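CDP-archaeol synthase (PDB 5GUF) catalyses the transfer of a cytidylyl group from CTP to an unsaturated archaeal ether-lipid phosphate, probably with magnesium, yielding CDP-archaeol and diphosphate within the membrane. Local coordinates at residues Asp48-Leu53 against Gly111-Arg116. Residues are numbered along the deposited sequence; the frame is centred on the assembly and turned at random.
Sequences DGRRLL and GIERGR. With CTP (cytidine-5'-triphosphate), chain B.
The guanidinium of Arg50 lies against Gly111, whose CA sits 3.9 Å above its plane, offset toward the rim of the group. NH1 does most of the touching: Arg50 NH1 comes 3.2 Å from Gly111 O, at too poor an angle for a hydrogen bond, while Glu113 CG meets the edge of the guanidinium. The charge pairing with the carboxylate is loose, a long salt bridge of 3.8 Å from Arg50 NH1 to Glu113 OE1, the two planes turned 29° apart. A chi1 of -64° puts Glu113 CG beside NH1 of Arg50, and the extended remainder of the chain carries OE1 on to that pairing. An alanine in place of Arg50 is likely to uncover Gly111 and leave Glu113 without this distant positive partner. Segment 48-53 lies in the loop between helices 31-34 and 59-80, segment 111-116 in the one between helices 84-109 and 121-136. Gly111 closes helix 84-109 in a Schellman motif, its positive phi suiting glycine, and the chain then makes a type II turn from Glu113 to Arg116, with Arg116 N bonded to Glu113 O. This turn belongs to the CTP pocket. Gly115 N donates to the gamma-phosphate oxygen O1G of CTP at 2.7 Å, and Arg114 sends NH2 to the ribose O3' of CTP, 3.1 Å away in the guanidinium plane, and NE more weakly to the beta-phosphate oxygen O1B. Lys107 and Arg108, near the end of helix 84-109, also grip the nucleotide; Arg108 additionally bonds Ile112 O and Leu53 O, tying both loops to the site. An Asx turn at Asp48 holds the backbone N of Arg50: Asp48 OD1 accepts from Arg50 N at 3.0 Å, met from above the carboxylate plane, while Asp48 OD2 pairs with Arg109 on helix 84-109.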
ATOM      1  N   ASP A  48      19.431  -7.326 -15.109  1.00 31.65           N
ATOM      2  CA  ASP A  48      19.391  -7.864 -13.757  1.00 23.76           C
ATOM      3  C   ASP A  48      18.983  -9.322 -13.734  1.00 30.60           C
ATOM      4  O   ASP A  48      18.833  -9.889 -12.649  1.00 36.12           O
ATOM      5  CB  ASP A  48      18.441  -7.057 -12.878  1.00 37.84           C
ATOM      6  CG  ASP A  48      17.062  -6.902 -13.492  1.00 42.87           C
ATOM      7  OD1 ASP A  48      16.720  -7.670 -14.421  1.00 37.51           O
ATOM      8  OD2 ASP A  48      16.318  -6.009 -13.032  1.00 47.14           O
ATOM      9  N   GLY A  49      18.792  -9.935 -14.901  1.00 35.36           N
ATOM     10  CA  GLY A  49      18.414 -11.328 -15.010  1.00 35.72           C
ATOM     11  C   GLY A  49      16.929 -11.610 -14.998  1.00 34.52           C
ATOM     12  O   GLY A  49      16.540 -12.776 -15.142  1.00 34.94           O
ATOM     13  N   ARG A  50      16.088 -10.597 -14.832  1.00 32.99           N
ATOM     14  CA  ARG A  50      14.657 -10.793 -14.689  1.00 33.79           C
ATOM     15  C   ARG A  50      13.942 -10.319 -15.946  1.00 34.10           C
ATOM     16  O   ARG A  50      14.428  -9.445 -16.670  1.00 34.15           O
ATOM     17  CB  ARG A  50      14.122 -10.035 -13.464  1.00 42.42           C
ATOM     18  CG  ARG A  50      14.594 -10.573 -12.114  1.00 38.57           C
ATOM     19  CD  ARG A  50      14.207 -12.026 -11.943  1.00 48.31           C
ATOM     20  NE  ARG A  50      15.126 -12.722 -11.045  1.00 57.99           N
ATOM     21  CZ  ARG A  50      14.764 -13.512 -10.039  1.00 57.37           C
ATOM     22  NH1 ARG A  50      13.485 -13.743  -9.780  1.00 47.32           N
ATOM     23  NH2 ARG A  50      15.701 -14.078  -9.291  1.00 65.38           N
ATOM     24  N   ARG A  51      12.758 -10.884 -16.180  1.00 34.84           N
ATOM     25  CA  ARG A  51      11.927 -10.438 -17.294  1.00 32.89           C
ATOM     26  C   ARG A  51      11.565  -8.969 -17.123  1.00 33.06           C
ATOM     27  O   ARG A  51      11.508  -8.443 -16.008  1.00 35.64           O
ATOM     28  CB  ARG A  51      10.662 -11.280 -17.384  1.00 35.25           C
ATOM     29  CG  ARG A  51      10.909 -12.691 -17.866  1.00 33.79           C
ATOM     30  CD  ARG A  51      11.058 -12.742 -19.370  1.00 31.65           C
ATOM     31  NE  ARG A  51       9.818 -12.350 -20.038  1.00 40.85           N
ATOM     32  CZ  ARG A  51       8.741 -13.129 -20.182  1.00 39.45           C
ATOM     33  NH1 ARG A  51       8.714 -14.378 -19.712  1.00 29.57           N
ATOM     34  NH2 ARG A  51       7.677 -12.653 -20.805  1.00 37.51           N
ATOM     35  N   LEU A  52      11.365  -8.290 -18.247  1.00 32.40           N
ATOM     36  CA  LEU A  52      10.915  -6.904 -18.195  1.00 32.49           C
ATOM     37  C   LEU A  52       9.562  -6.800 -17.490  1.00 39.32           C
ATOM     38  O   LEU A  52       9.380  -5.978 -16.582  1.00 35.26           O
ATOM     39  CB  LEU A  52      10.844  -6.338 -19.611  1.00 29.75           C
ATOM     40  CG  LEU A  52      10.199  -4.965 -19.769  1.00 43.11           C
ATOM     41  CD1 LEU A  52      11.078  -3.908 -19.137  1.00 42.73           C
ATOM     42  CD2 LEU A  52       9.914  -4.658 -21.239  1.00 37.30           C
ATOM     43  N   LEU A  53       8.607  -7.651 -17.882  1.00 34.55           N
ATOM     44  CA  LEU A  53       7.294  -7.747 -17.247  1.00 33.21           C
ATOM     45  C   LEU A  53       6.970  -9.142 -16.750  1.00 33.38           C
ATOM     46  O   LEU A  53       6.398  -9.283 -15.667  1.00 33.26           O
ATOM     47  CB  LEU A  53       6.182  -7.293 -18.211  1.00 26.66           C
ATOM     48  CG  LEU A  53       6.185  -5.799 -18.592  1.00 38.85           C
ATOM     49  CD1 LEU A  53       5.005  -5.444 -19.521  1.00 34.79           C
ATOM     50  CD2 LEU A  53       6.208  -4.876 -17.363  1.00 30.61           C
ATOM     51  N   GLY A 111      13.245  -8.811  -8.004  1.00 39.98           N
ATOM     52  CA  GLY A 111      13.434 -10.244  -7.950  1.00 35.56           C
ATOM     53  C   GLY A 111      12.233 -11.052  -7.517  1.00 36.75           C
ATOM     54  O   GLY A 111      12.389 -12.220  -7.155  1.00 43.92           O
ATOM     55  N   ILE A 112      11.031 -10.491  -7.557  1.00 35.64           N
ATOM     56  CA  ILE A 112       9.833 -11.252  -7.217  1.00 36.82           C
ATOM     57  C   ILE A 112       9.343 -11.977  -8.464  1.00 40.49           C
ATOM     58  O   ILE A 112       8.951 -11.335  -9.445  1.00 45.21           O
ATOM     59  CB  ILE A 112       8.740 -10.343  -6.652  1.00 40.52           C
ATOM     60  CG1 ILE A 112       9.227  -9.575  -5.408  1.00 42.30           C
ATOM     61  CG2 ILE A 112       7.566 -11.159  -6.295  1.00 42.65           C
ATOM     62  CD1 ILE A 112       8.248  -8.457  -4.954  1.00 35.98           C
ATOM     63  N   GLU A 113       9.347 -13.310  -8.425  1.00 42.45           N
ATOM     64  CA  GLU A 113       8.982 -14.062  -9.617  1.00 50.83           C
ATOM     65  C   GLU A 113       7.504 -13.929  -9.946  1.00 48.03           C
ATOM     66  O   GLU A 113       6.666 -13.652  -9.083  1.00 47.12           O
ATOM     67  CB  GLU A 113       9.352 -15.538  -9.492  1.00 52.28           C
ATOM     68  CG  GLU A 113      10.860 -15.744  -9.385  1.00 69.57           C
ATOM     69  CD  GLU A 113      11.274 -17.072  -8.786  1.00 86.97           C
ATOM     70  OE1 GLU A 113      12.498 -17.285  -8.659  1.00 99.00           O
ATOM     71  OE2 GLU A 113      10.405 -17.908  -8.468  1.00 97.00           O
ATOM     72  N   ARG A 114       7.200 -14.158 -11.221  1.00 44.68           N
ATOM     73  CA  ARG A 114       5.868 -13.943 -11.758  1.00 42.49           C
ATOM     74  C   ARG A 114       4.834 -14.738 -10.966  1.00 42.47           C
ATOM     75  O   ARG A 114       5.036 -15.915 -10.650  1.00 41.12           O
ATOM     76  CB  ARG A 114       5.876 -14.336 -13.240  1.00 42.30           C
ATOM     77  CG  ARG A 114       4.521 -14.424 -13.890  1.00 49.08           C
ATOM     78  CD  ARG A 114       3.925 -15.796 -13.776  1.00 49.84           C
ATOM     79  NE  ARG A 114       2.608 -15.830 -14.390  1.00 56.74           N
ATOM     80  CZ  ARG A 114       2.319 -16.501 -15.496  1.00 52.86           C
ATOM     81  NH1 ARG A 114       3.254 -17.210 -16.108  1.00 51.14           N
ATOM     82  NH2 ARG A 114       1.085 -16.463 -15.983  1.00 59.71           N
ATOM     83  N   GLY A 115       3.770 -14.105 -10.548  1.00 46.88           N
ATOM     84  CA  GLY A 115       2.801 -14.810  -9.755  1.00 42.89           C
ATOM     85  C   GLY A 115       2.972 -14.841  -8.245  1.00 43.00           C
ATOM     86  O   GLY A 115       2.020 -15.088  -7.574  1.00 46.68           O
ATOM     87  N   ARG A 116       4.161 -14.608  -7.711  1.00 38.96           N
ATOM     88  CA  ARG A 116       4.373 -14.622  -6.266  1.00 46.50           C
ATOM     89  C   ARG A 116       3.700 -13.403  -5.692  1.00 46.49           C
ATOM     90  O   ARG A 116       3.678 -12.386  -6.307  1.00 39.61           O
ATOM     91  CB  ARG A 116       5.843 -14.693  -5.915  1.00 46.62           C
ATOM     92  CG  ARG A 116       6.226 -15.945  -5.172  1.00 60.82           C
ATOM     93  CD  ARG A 116       6.051 -17.216  -5.989  1.00 67.64           C
ATOM     94  NE  ARG A 116       4.836 -17.959  -5.642  1.00 72.83           N
ATOM     95  CZ  ARG A 116       4.322 -18.079  -4.415  1.00 72.58           C
ATOM     96  NH1 ARG A 116       4.902 -17.513  -3.364  1.00 69.80           N
ATOM     97  NH2 ARG A 116       3.214 -18.776  -4.239  1.00 69.60           N
TER
HETATM   98  N1  CTP B 201      -3.127 -11.404 -17.295  1.00 49.22           N
HETATM   99  C2  CTP B 201      -2.843 -11.246 -18.649  1.00 49.08           C
HETATM  100  N3  CTP B 201      -2.508 -10.009 -19.179  1.00 45.54           N
HETATM  101  C4  CTP B 201      -2.514  -8.894 -18.353  1.00 45.59           C
HETATM  102  C5  CTP B 201      -2.845  -9.041 -17.000  1.00 44.66           C
HETATM  103  C6  CTP B 201      -2.977 -10.321 -16.452  1.00 47.45           C
HETATM  104  O2  CTP B 201      -2.883 -12.219 -19.400  1.00 57.25           O
HETATM  105  N4  CTP B 201      -2.205  -7.703 -18.860  1.00 40.76           N
HETATM  106  C1' CTP B 201      -3.535 -12.753 -16.799  1.00 55.24           C
HETATM  107  C2' CTP B 201      -2.328 -13.671 -16.680  1.00 60.42           C
HETATM  108  O2' CTP B 201      -2.752 -14.996 -16.911  1.00 56.04           O
HETATM  109  C3' CTP B 201      -1.941 -13.535 -15.230  1.00 54.28           C
HETATM  110  C4' CTP B 201      -3.317 -13.466 -14.581  1.00 62.10           C
HETATM  111  O4' CTP B 201      -4.132 -12.744 -15.502  1.00 52.61           O
HETATM  112  O3' CTP B 201      -1.176 -14.629 -14.803  1.00 56.58           O
HETATM  113  C5' CTP B 201      -3.279 -12.834 -13.189  1.00 58.98           C
HETATM  114  O5' CTP B 201      -2.897 -11.476 -13.248  1.00 60.30           O
HETATM  115  PA  CTP B 201      -1.709 -10.944 -12.309  1.00 51.64           P
HETATM  116  O1A CTP B 201      -1.999 -11.446 -10.912  1.00 42.79           O
HETATM  117  O2A CTP B 201      -1.570  -9.436 -12.353  1.00 57.54           O
HETATM  118  O3A CTP B 201      -0.390 -11.628 -12.939  1.00 54.51           O
HETATM  119  PB  CTP B 201       0.609 -12.603 -12.132  1.00 56.11           P
HETATM  120  O1B CTP B 201       0.416 -14.014 -12.649  1.00 53.29           O
HETATM  121  O2B CTP B 201       0.401 -12.576 -10.640  1.00 47.81           O
HETATM  122  O3B CTP B 201       2.060 -12.006 -12.532  1.00 48.74           O
HETATM  123  PG  CTP B 201       2.788 -10.802 -11.724  1.00 36.15           P
HETATM  124  O1G CTP B 201       3.711 -11.408 -10.700  1.00 39.56           O
HETATM  125  O2G CTP B 201       3.504  -9.985 -12.754  1.00 32.35           O
HETATM  126  O3G CTP B 201       1.788  -9.926 -11.024  1.00 46.74           O